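Transferrin (Manduca sexta, PDB 6WB6) transports iron, binding a single ferric ion per molecule together with a carbonate anion. Local coordinates at residues F552-R564 with R569-A581. Residues are numbered along the deposited sequence; the frame is centred on the assembly and turned at random.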
# COMPACT_ATOMS: atom_id res chain seq x y z
N PHE A 552 -14.80 3.06 -28.00
CA PHE A 552 -16.12 3.63 -28.27
C PHE A 552 -16.08 5.13 -28.11
O PHE A 552 -15.70 5.63 -27.05
CB PHE A 552 -17.21 3.10 -27.34
CG PHE A 552 -17.52 1.66 -27.51
CD1 PHE A 552 -16.83 0.71 -26.79
CD2 PHE A 552 -18.48 1.25 -28.41
CE1 PHE A 552 -17.10 -0.64 -26.95
CE2 PHE A 552 -18.77 -0.08 -28.57
CZ PHE A 552 -18.08 -1.04 -27.83
N ASP A 553 -16.53 5.84 -29.13
CA ASP A 553 -16.53 7.31 -29.13
C ASP A 553 -17.51 7.85 -28.09
O ASP A 553 -18.72 7.62 -28.18
CB ASP A 553 -16.87 7.81 -30.54
CG ASP A 553 -16.77 9.31 -30.67
OD1 ASP A 553 -17.55 10.02 -30.02
OD2 ASP A 553 -15.90 9.78 -31.44
N ALA A 554 -16.99 8.59 -27.11
CA ALA A 554 -17.82 9.07 -26.01
C ALA A 554 -18.97 9.96 -26.47
O ALA A 554 -20.03 9.99 -25.83
CB ALA A 554 -16.94 9.84 -25.02
N ASN A 555 -18.79 10.69 -27.57
CA ASN A 555 -19.84 11.55 -28.08
C ASN A 555 -20.96 10.78 -28.77
O ASN A 555 -22.06 11.31 -28.90
CB ASN A 555 -19.26 12.59 -29.05
CG ASN A 555 -18.21 13.44 -28.41
OD1 ASN A 555 -18.29 13.77 -27.22
ND2 ASN A 555 -17.19 13.79 -29.17
N GLN A 556 -20.72 9.54 -29.21
CA GLN A 556 -21.73 8.78 -29.95
C GLN A 556 -22.34 7.62 -29.17
O GLN A 556 -23.42 7.16 -29.55
CB GLN A 556 -21.13 8.23 -31.25
CG GLN A 556 -20.43 9.26 -32.10
CD GLN A 556 -19.63 8.64 -33.23
OE1 GLN A 556 -20.05 7.66 -33.83
NE2 GLN A 556 -18.46 9.20 -33.52
N TYR A 557 -21.71 7.17 -28.10
CA TYR A 557 -22.10 5.96 -27.40
C TYR A 557 -22.39 6.25 -25.94
O TYR A 557 -21.87 7.21 -25.35
CB TYR A 557 -21.02 4.91 -27.50
CG TYR A 557 -20.84 4.45 -28.90
CD1 TYR A 557 -21.64 3.44 -29.42
CD2 TYR A 557 -19.90 5.03 -29.73
CE1 TYR A 557 -21.49 3.01 -30.72
CE2 TYR A 557 -19.73 4.60 -31.05
CZ TYR A 557 -20.54 3.59 -31.53
OH TYR A 557 -20.41 3.15 -32.83
N GLU A 558 -23.25 5.41 -25.37
CA GLU A 558 -23.69 5.53 -23.99
C GLU A 558 -23.69 4.15 -23.37
O GLU A 558 -23.61 3.13 -24.06
CB GLU A 558 -25.10 6.11 -23.91
CG GLU A 558 -25.21 7.57 -23.65
CD GLU A 558 -26.62 8.04 -23.91
OE1 GLU A 558 -27.42 7.21 -24.42
OE2 GLU A 558 -26.94 9.21 -23.64
N LEU A 559 -23.84 4.11 -22.05
CA LEU A 559 -24.05 2.87 -21.33
C LEU A 559 -25.52 2.71 -21.02
O LEU A 559 -26.20 3.67 -20.66
CB LEU A 559 -23.23 2.84 -20.05
CG LEU A 559 -21.74 3.05 -20.34
CD1 LEU A 559 -20.92 3.06 -19.05
CD2 LEU A 559 -21.24 1.98 -21.34
N LEU A 560 -26.02 1.49 -21.21
CA LEU A 560 -27.37 1.10 -20.82
C LEU A 560 -27.30 0.55 -19.41
O LEU A 560 -26.69 -0.51 -19.19
CB LEU A 560 -27.91 0.05 -21.79
CG LEU A 560 -29.28 -0.56 -21.50
CD1 LEU A 560 -30.31 0.54 -21.57
CD2 LEU A 560 -29.59 -1.68 -22.49
N CYS A 561 -27.94 1.25 -18.45
CA CYS A 561 -27.84 0.94 -17.02
C CYS A 561 -28.76 -0.21 -16.62
O CYS A 561 -29.68 -0.07 -15.82
CB CYS A 561 -28.16 2.19 -16.21
SG CYS A 561 -27.36 3.65 -16.82
N LEU A 562 -28.49 -1.38 -17.19
CA LEU A 562 -29.30 -2.53 -16.85
C LEU A 562 -29.29 -2.83 -15.35
O LEU A 562 -30.20 -3.51 -14.85
CB LEU A 562 -28.82 -3.76 -17.65
CG LEU A 562 -29.07 -3.68 -19.16
CD1 LEU A 562 -28.31 -4.75 -19.96
CD2 LEU A 562 -30.56 -3.78 -19.42
N ASN A 563 -28.31 -2.31 -14.61
CA ASN A 563 -28.29 -2.53 -13.16
C ASN A 563 -29.32 -1.68 -12.43
O ASN A 563 -29.74 -2.04 -11.33
CB ASN A 563 -26.93 -2.21 -12.57
CG ASN A 563 -26.54 -0.77 -12.81
OD1 ASN A 563 -26.62 -0.29 -13.93
ND2 ASN A 563 -26.13 -0.08 -11.75
N ARG A 564 -29.72 -0.54 -12.98
CA ARG A 564 -30.58 0.37 -12.23
C ARG A 564 -32.04 -0.06 -12.32
O ARG A 564 -32.52 -0.50 -13.37
CB ARG A 564 -30.43 1.79 -12.74
CG ARG A 564 -29.01 2.26 -12.69
CD ARG A 564 -28.92 3.69 -13.12
NE ARG A 564 -27.56 4.22 -13.02
CZ ARG A 564 -27.17 5.38 -13.54
NH1 ARG A 564 -28.03 6.13 -14.21
NH2 ARG A 564 -25.92 5.78 -13.39
N ARG A 569 -29.95 5.20 -19.29
CA ARG A 569 -28.63 5.32 -19.89
C ARG A 569 -27.77 6.28 -19.10
O ARG A 569 -28.28 7.23 -18.51
CB ARG A 569 -28.73 5.85 -21.32
CG ARG A 569 -29.19 4.83 -22.33
CD ARG A 569 -30.08 5.47 -23.36
NE ARG A 569 -30.55 4.45 -24.27
CZ ARG A 569 -30.06 4.23 -25.48
NH1 ARG A 569 -29.09 4.98 -25.96
NH2 ARG A 569 -30.57 3.26 -26.22
N ASP A 570 -26.46 6.06 -19.13
CA ASP A 570 -25.52 7.01 -18.53
C ASP A 570 -24.24 7.01 -19.35
O ASP A 570 -24.02 6.14 -20.20
CB ASP A 570 -25.26 6.67 -17.08
CG ASP A 570 -24.87 7.88 -16.27
OD1 ASP A 570 -24.24 8.80 -16.84
OD2 ASP A 570 -25.22 7.92 -15.08
N VAL A 571 -23.37 8.00 -19.09
CA VAL A 571 -22.18 8.18 -19.93
C VAL A 571 -21.21 7.00 -19.80
O VAL A 571 -21.25 6.22 -18.83
CB VAL A 571 -21.44 9.48 -19.58
CG1 VAL A 571 -22.25 10.67 -20.00
CG2 VAL A 571 -21.09 9.52 -18.10
N LEU A 572 -20.28 6.93 -20.76
CA LEU A 572 -19.30 5.84 -20.78
C LEU A 572 -18.49 5.77 -19.49
O LEU A 572 -18.09 4.68 -19.08
CB LEU A 572 -18.34 6.00 -21.98
CG LEU A 572 -18.88 6.03 -23.42
CD1 LEU A 572 -17.73 5.91 -24.43
CD2 LEU A 572 -19.91 4.95 -23.68
N SER A 573 -18.23 6.90 -18.85
CA SER A 573 -17.36 6.91 -17.68
C SER A 573 -18.07 6.53 -16.39
O SER A 573 -17.41 6.42 -15.35
CB SER A 573 -16.72 8.29 -17.51
OG SER A 573 -17.72 9.29 -17.40
N SER A 574 -19.39 6.33 -16.42
CA SER A 574 -20.14 6.02 -15.22
C SER A 574 -20.38 4.53 -15.06
O SER A 574 -21.18 4.14 -14.20
CB SER A 574 -21.48 6.76 -15.21
OG SER A 574 -22.39 6.10 -16.06
N PHE A 575 -19.68 3.70 -15.83
CA PHE A 575 -19.86 2.25 -15.79
C PHE A 575 -20.01 1.70 -14.37
O PHE A 575 -20.79 0.76 -14.16
CB PHE A 575 -18.70 1.55 -16.51
CG PHE A 575 -17.35 1.89 -15.97
CD1 PHE A 575 -16.66 2.98 -16.43
CD2 PHE A 575 -16.78 1.10 -14.98
CE1 PHE A 575 -15.42 3.30 -15.92
CE2 PHE A 575 -15.54 1.41 -14.48
CZ PHE A 575 -14.85 2.51 -14.94
N ALA A 576 -19.31 2.26 -13.38
CA ALA A 576 -19.40 1.72 -12.02
C ALA A 576 -20.82 1.75 -11.46
O ALA A 576 -21.10 1.03 -10.50
CB ALA A 576 -18.47 2.46 -11.06
N THR A 577 -21.74 2.53 -12.05
CA THR A 577 -23.13 2.51 -11.60
C THR A 577 -24.12 2.30 -12.75
O THR A 577 -25.34 2.35 -12.53
CB THR A 577 -23.48 3.80 -10.85
OG1 THR A 577 -23.41 4.91 -11.76
CG2 THR A 577 -22.51 4.02 -9.69
N CYS A 578 -23.63 2.07 -13.97
CA CYS A 578 -24.44 1.90 -15.18
C CYS A 578 -23.82 0.72 -15.91
O CYS A 578 -22.89 0.90 -16.71
CB CYS A 578 -24.45 3.15 -16.05
SG CYS A 578 -25.53 2.98 -17.51
N ASN A 579 -24.32 -0.48 -15.63
CA ASN A 579 -23.58 -1.68 -15.98
C ASN A 579 -24.52 -2.87 -15.97
O ASN A 579 -25.71 -2.75 -15.66
CB ASN A 579 -22.43 -1.92 -15.00
CG ASN A 579 -22.92 -2.01 -13.55
OD1 ASN A 579 -23.59 -2.98 -13.17
ND2 ASN A 579 -22.57 -1.01 -12.74
N VAL A 580 -23.97 -4.03 -16.29
CA VAL A 580 -24.65 -5.30 -16.14
C VAL A 580 -24.22 -5.99 -14.86
O VAL A 580 -25.06 -6.38 -14.05
CB VAL A 580 -24.40 -6.20 -17.36
CG1 VAL A 580 -25.31 -7.41 -17.29
CG2 VAL A 580 -24.60 -5.43 -18.65
N ALA A 581 -22.92 -6.17 -14.68
CA ALA A 581 -22.39 -6.76 -13.46
C ALA A 581 -20.99 -6.22 -13.24
O ALA A 581 -20.28 -5.89 -14.19
CB ALA A 581 -22.33 -8.30 -13.54
O HOH W 1 -23.97 -0.59 -19.01
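Leu559 and Asp570 form an antiparallel hydrogen-bonded pair, Leu559 N to Asp570 O and Asp570 N to Leu559 O both 2.8 Å, and Leu560 with Arg569 is the adjoining non-hydrogen-bonded pair. Beyond it the Cys561-Cys578 disulfide (SG to SG 2.1 Å, chi3 -91°) ties the type I turn Cys561-Arg564 to the returning chain. The extended Arg564 passes one guanidinium face over Cys561 SG and works with its edge: NE donates to Thr577 O, while NH2 meets Thr577 OG1 at 3.1 Å and the anti side of Asp570 OD2 at 2.8 Å, the two planes 78° apart. Asn563 ND2 reaches Thr577 O (2.7 Å) from the opposite face of that carbonyl, and Asn563 OD1 accepts from Asn579 N. A leucine in place of Arg564 would probably leave the Asp570 carboxylate without its cationic mate and Thr577 less firmly held. On the Leu559-Asp570 face, Leu572 CD2 packs 4.0 Å from Leu559 CD2. On the opposite face Arg569 NH1 forms a salt bridge with Glu558 OE1, its guanidinium also bonded to Thr446. The result is a beta hairpin whose following loop a disulfide fastens to its turn; strand 557-560 pairs with strand 437-443 in the second transferrin-like domain's mixed sheet.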